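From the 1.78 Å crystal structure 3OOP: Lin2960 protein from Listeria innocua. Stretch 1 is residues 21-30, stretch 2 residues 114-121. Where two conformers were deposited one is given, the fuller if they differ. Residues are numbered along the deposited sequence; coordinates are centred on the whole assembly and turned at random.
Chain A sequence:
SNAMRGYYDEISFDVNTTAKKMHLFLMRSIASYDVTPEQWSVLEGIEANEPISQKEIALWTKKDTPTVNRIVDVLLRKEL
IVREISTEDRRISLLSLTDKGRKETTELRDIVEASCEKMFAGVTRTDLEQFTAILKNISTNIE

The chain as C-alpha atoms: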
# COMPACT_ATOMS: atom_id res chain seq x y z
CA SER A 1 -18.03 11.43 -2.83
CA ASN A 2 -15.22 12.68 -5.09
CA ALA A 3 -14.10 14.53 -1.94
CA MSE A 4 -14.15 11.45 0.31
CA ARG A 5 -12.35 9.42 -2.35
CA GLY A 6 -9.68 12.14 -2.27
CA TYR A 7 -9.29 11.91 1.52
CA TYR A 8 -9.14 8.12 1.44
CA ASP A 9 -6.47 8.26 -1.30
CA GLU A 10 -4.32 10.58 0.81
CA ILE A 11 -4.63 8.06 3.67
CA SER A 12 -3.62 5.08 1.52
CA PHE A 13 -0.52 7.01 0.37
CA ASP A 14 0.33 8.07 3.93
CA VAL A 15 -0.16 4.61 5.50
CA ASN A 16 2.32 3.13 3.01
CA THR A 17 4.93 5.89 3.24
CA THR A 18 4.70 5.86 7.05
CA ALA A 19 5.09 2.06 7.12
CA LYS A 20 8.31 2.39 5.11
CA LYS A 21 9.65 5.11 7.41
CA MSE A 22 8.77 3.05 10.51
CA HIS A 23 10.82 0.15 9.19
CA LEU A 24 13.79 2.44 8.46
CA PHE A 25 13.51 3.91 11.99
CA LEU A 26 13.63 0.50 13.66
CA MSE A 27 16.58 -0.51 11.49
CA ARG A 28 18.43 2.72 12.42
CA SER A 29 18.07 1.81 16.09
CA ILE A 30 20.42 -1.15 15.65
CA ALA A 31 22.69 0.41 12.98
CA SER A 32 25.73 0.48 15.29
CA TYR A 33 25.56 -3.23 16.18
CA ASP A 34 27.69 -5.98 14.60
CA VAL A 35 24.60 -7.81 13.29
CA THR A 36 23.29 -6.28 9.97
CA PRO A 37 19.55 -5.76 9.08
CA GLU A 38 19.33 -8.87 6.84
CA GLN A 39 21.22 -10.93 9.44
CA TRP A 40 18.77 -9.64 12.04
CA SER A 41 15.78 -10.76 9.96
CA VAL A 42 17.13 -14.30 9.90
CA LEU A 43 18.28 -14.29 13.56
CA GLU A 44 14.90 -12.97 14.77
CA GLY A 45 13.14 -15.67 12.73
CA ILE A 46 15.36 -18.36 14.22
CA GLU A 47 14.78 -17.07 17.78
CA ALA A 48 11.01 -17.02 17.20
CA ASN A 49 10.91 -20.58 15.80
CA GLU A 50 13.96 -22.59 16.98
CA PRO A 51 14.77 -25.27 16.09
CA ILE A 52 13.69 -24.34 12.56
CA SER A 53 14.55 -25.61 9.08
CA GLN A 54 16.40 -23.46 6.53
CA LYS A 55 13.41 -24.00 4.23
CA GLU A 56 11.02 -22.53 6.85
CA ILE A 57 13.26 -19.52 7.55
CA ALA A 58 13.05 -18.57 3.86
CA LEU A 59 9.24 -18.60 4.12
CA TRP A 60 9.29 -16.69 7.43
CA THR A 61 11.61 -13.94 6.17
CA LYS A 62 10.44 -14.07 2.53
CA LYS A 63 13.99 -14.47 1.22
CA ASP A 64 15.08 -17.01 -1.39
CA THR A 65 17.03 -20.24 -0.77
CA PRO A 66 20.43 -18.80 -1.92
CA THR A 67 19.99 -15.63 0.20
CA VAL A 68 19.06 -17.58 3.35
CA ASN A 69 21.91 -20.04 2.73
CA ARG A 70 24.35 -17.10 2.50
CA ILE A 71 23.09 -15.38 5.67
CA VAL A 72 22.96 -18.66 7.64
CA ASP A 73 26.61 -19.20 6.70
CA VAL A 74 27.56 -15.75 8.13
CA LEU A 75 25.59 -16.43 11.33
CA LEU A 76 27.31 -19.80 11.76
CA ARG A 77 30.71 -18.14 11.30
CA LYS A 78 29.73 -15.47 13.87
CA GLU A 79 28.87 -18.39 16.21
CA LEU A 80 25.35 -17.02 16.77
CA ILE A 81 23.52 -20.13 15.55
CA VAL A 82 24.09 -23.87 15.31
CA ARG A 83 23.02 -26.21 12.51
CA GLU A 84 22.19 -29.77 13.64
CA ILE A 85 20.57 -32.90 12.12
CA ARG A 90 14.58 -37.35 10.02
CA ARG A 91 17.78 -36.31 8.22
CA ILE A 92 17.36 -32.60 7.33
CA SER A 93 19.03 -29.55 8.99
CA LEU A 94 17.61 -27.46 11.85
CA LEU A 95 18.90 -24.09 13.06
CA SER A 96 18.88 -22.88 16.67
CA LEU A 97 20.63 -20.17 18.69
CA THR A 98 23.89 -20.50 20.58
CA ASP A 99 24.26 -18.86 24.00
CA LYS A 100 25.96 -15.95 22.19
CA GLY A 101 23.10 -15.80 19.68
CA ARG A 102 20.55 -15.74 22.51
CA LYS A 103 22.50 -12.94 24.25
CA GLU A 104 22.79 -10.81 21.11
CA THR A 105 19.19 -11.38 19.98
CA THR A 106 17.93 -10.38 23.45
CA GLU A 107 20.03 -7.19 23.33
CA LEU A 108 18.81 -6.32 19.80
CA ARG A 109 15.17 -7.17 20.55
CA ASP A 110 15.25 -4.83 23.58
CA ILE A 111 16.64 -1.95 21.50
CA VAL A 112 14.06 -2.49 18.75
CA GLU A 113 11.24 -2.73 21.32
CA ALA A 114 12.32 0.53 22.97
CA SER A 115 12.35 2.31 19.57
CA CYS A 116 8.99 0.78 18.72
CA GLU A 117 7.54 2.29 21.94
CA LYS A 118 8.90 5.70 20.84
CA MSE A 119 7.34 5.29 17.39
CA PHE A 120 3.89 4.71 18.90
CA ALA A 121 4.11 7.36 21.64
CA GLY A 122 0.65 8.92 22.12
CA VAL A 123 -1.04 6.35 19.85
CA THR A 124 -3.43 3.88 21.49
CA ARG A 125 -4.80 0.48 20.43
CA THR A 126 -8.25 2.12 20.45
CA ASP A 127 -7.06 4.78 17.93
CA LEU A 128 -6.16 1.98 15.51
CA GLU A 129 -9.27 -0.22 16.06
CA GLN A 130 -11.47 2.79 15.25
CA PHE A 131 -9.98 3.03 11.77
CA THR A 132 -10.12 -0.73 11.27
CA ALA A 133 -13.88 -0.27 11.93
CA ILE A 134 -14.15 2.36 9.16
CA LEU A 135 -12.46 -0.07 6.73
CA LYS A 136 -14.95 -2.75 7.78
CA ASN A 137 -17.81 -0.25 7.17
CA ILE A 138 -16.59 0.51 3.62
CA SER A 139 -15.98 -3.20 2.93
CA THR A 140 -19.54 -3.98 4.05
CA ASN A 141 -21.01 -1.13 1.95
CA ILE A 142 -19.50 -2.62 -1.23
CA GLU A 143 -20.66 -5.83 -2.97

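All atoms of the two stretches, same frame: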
# COMPACT_ATOMS: atom_id res chain seq x y z
N LYS A 21 8.84 4.30 6.50
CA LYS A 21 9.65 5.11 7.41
C LYS A 21 9.78 4.45 8.79
O LYS A 21 10.83 4.56 9.44
CB LYS A 21 9.07 6.52 7.54
CG LYS A 21 9.46 7.47 6.40
CD LYS A 21 10.72 8.24 6.71
CE LYS A 21 10.87 9.46 5.79
NZ LYS A 21 12.20 10.13 5.93
N MSE A 22 8.74 3.76 9.22
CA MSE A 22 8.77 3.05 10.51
C MSE A 22 9.80 1.93 10.46
O MSE A 22 10.60 1.74 11.38
CB MSE A 22 7.39 2.49 10.83
CG MSE A 22 6.36 3.56 11.20
SE MSE A 22 4.53 2.89 10.99
CE MSE A 22 4.50 1.72 12.52
N HIS A 23 9.81 1.19 9.35
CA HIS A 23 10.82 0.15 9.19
C HIS A 23 12.25 0.70 9.19
O HIS A 23 13.14 0.15 9.84
CB HIS A 23 10.56 -0.66 7.93
CG HIS A 23 11.54 -1.78 7.75
ND1 HIS A 23 11.60 -2.86 8.60
CD2 HIS A 23 12.50 -1.98 6.81
CE1 HIS A 23 12.55 -3.68 8.20
NE2 HIS A 23 13.11 -3.17 7.12
N LEU A 24 12.48 1.79 8.46
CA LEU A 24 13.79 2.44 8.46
C LEU A 24 14.21 2.89 9.86
O LEU A 24 15.37 2.74 10.24
CB LEU A 24 13.83 3.61 7.47
CG LEU A 24 13.71 3.26 5.98
CD1 LEU A 24 13.52 4.53 5.14
CD2 LEU A 24 14.92 2.47 5.50
N PHE A 25 13.25 3.43 10.63
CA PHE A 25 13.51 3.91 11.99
C PHE A 25 13.97 2.78 12.91
O PHE A 25 14.96 2.92 13.64
CB PHE A 25 12.24 4.55 12.55
CG PHE A 25 12.41 5.13 13.93
CD1 PHE A 25 13.11 6.31 14.11
CD2 PHE A 25 11.84 4.50 15.04
CE1 PHE A 25 13.25 6.86 15.39
CE2 PHE A 25 11.97 5.04 16.31
CZ PHE A 25 12.68 6.23 16.49
N LEU A 26 13.25 1.67 12.87
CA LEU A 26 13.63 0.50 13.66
C LEU A 26 14.98 -0.05 13.24
O LEU A 26 15.76 -0.49 14.10
CB LEU A 26 12.56 -0.58 13.57
CG LEU A 26 11.21 -0.18 14.17
CD1 LEU A 26 10.26 -1.36 14.08
CD2 LEU A 26 11.34 0.29 15.64
N MSE A 27 15.27 -0.03 11.95
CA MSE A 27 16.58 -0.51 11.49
C MSE A 27 17.71 0.43 11.90
O MSE A 27 18.79 -0.04 12.25
CB MSE A 27 16.58 -0.83 9.99
CG MSE A 27 15.80 -2.13 9.65
SE MSE A 27 16.19 -3.70 10.80
CE MSE A 27 14.87 -3.48 12.25
N ARG A 28 17.44 1.73 11.93
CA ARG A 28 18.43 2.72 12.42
C ARG A 28 18.81 2.51 13.88
O ARG A 28 19.94 2.80 14.29
CB ARG A 28 17.95 4.16 12.23
CG ARG A 28 18.01 4.63 10.81
CD ARG A 28 18.10 6.15 10.69
NE ARG A 28 16.90 6.84 11.19
CZ ARG A 28 15.74 6.91 10.53
NH1 ARG A 28 15.59 6.32 9.36
NH2 ARG A 28 14.73 7.58 11.07
N SER A 29 17.86 2.00 14.66
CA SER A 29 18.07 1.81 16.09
C SER A 29 19.16 0.80 16.38
O SER A 29 19.80 0.88 17.42
CB SER A 29 16.76 1.42 16.80
OG SER A 29 16.44 0.06 16.61
N ILE A 30 19.38 -0.13 15.46
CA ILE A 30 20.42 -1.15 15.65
C ILE A 30 21.59 -1.02 14.66
O ILE A 30 22.42 -1.92 14.51
CB ILE A 30 19.82 -2.58 15.68
CG1 ILE A 30 19.07 -2.89 14.39
CG2 ILE A 30 18.88 -2.74 16.92
CD1 ILE A 30 18.68 -4.37 14.25
N ALA A 114 12.28 -0.82 22.41
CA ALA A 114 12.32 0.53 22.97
C ALA A 114 12.04 1.59 21.89
O ALA A 114 11.29 2.54 22.13
CB ALA A 114 13.64 0.80 23.67
N SER A 115 12.62 1.41 20.70
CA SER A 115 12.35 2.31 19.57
C SER A 115 10.91 2.22 19.08
O SER A 115 10.30 3.23 18.73
CB SER A 115 13.32 2.03 18.41
OG SER A 115 14.63 2.35 18.82
N CYS A 116 10.38 1.01 19.08
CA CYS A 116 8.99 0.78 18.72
C CYS A 116 8.02 1.53 19.67
O CYS A 116 7.04 2.13 19.21
CB CYS A 116 8.71 -0.72 18.73
SG CYS A 116 7.13 -1.15 18.03
N GLU A 117 8.32 1.52 20.96
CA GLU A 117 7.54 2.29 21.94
C GLU A 117 7.57 3.79 21.61
O GLU A 117 6.54 4.47 21.72
CB GLU A 117 8.03 2.05 23.37
CG GLU A 117 7.73 0.65 23.90
CD GLU A 117 8.43 0.33 25.22
OE1 GLU A 117 9.11 1.21 25.80
OE2 GLU A 117 8.28 -0.82 25.68
N LYS A 118 8.74 4.29 21.21
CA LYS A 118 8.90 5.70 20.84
C LYS A 118 8.07 6.05 19.61
O LYS A 118 7.42 7.09 19.56
CB LYS A 118 10.36 6.05 20.59
CG LYS A 118 11.25 6.02 21.82
CD LYS A 118 12.67 6.53 21.52
CE LYS A 118 12.73 8.07 21.52
NZ LYS A 118 14.13 8.58 21.33
N MSE A 119 8.08 5.15 18.63
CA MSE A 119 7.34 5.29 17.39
C MSE A 119 5.84 5.47 17.64
O MSE A 119 5.18 6.27 16.96
CB MSE A 119 7.56 4.01 16.59
CG MSE A 119 7.16 4.01 15.18
SE MSE A 119 8.30 2.62 14.41
CE MSE A 119 7.29 1.05 14.94
N PHE A 120 5.32 4.70 18.60
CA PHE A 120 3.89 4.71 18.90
C PHE A 120 3.49 5.60 20.08
O PHE A 120 2.34 5.54 20.52
CB PHE A 120 3.38 3.29 19.10
CG PHE A 120 3.25 2.51 17.83
CD1 PHE A 120 2.19 2.74 16.96
CD2 PHE A 120 4.19 1.53 17.50
CE1 PHE A 120 2.07 2.02 15.76
CE2 PHE A 120 4.07 0.80 16.31
CZ PHE A 120 3.02 1.04 15.44
N ALA A 121 4.41 6.42 20.56
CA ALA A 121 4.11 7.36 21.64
C ALA A 121 2.85 8.19 21.35
O ALA A 121 2.75 8.82 20.30
CB ALA A 121 5.33 8.27 21.92

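Two helical segments far apart in sequence pack here with their N-to-C directions at 143°, closer to antiparallel than to perpendicular, their axes approaching to 9.6 Å. As stretch 2 advances, its partners therefore run backward along stretch 1: Ser 115 lies nearest Leu 26 and Met 119 nearest Met 22. No hydrogen bond crosses the contact; backbone polar groups are largely satisfied within each helix, and the segments are held by apolar packing.

Ala 114 opens stretch 2 without touching the other helix. Ser 115 points toward it, at the tightest spot between the backbones, where Ser 115 CA is 6.3 Å from Leu 26 CA. A small side chain suits this gap: its CB packs 3.8 Å from Leu 26 CD2, and its OG lies 3.1 Å from Ser 29 CB. Ser 29 instead spends its own hydroxyl on its helix, OG donating to Leu 26 O at 2.7 Å. The ring of Phe 25 meets Ser 115 edge-on, CE2 lying 3.5 Å from Ser 115 O; the slightly positive ring edge suits a carbonyl oxygen, which also accepts the helical bond from Met 119 N (2.9 Å).

Cys 116 points sideways, yet Leu 26 CD2 reaches to 3.6 Å from its backbone N. Glu 117 remains exposed and out of reach, as befits a charged residue.

One turn after Ser 115, Met 119, a selenomethionine, has more of its surface covered by the other stretch than any other residue here. Its long, flexible, polarizable side chain touches three residues: SE lies 3.7 Å from Met 22 CB and 4.1 Å from Phe 25 CD2, while CE lies 3.9 Å from Leu 26 CD1. Phe 120 has left helical geometry and starts sideways, but its ring comes nearer, bringing CZ 3.3 Å from CE of Met 22, also selenomethionine: a close apolar contact between two buried side chains.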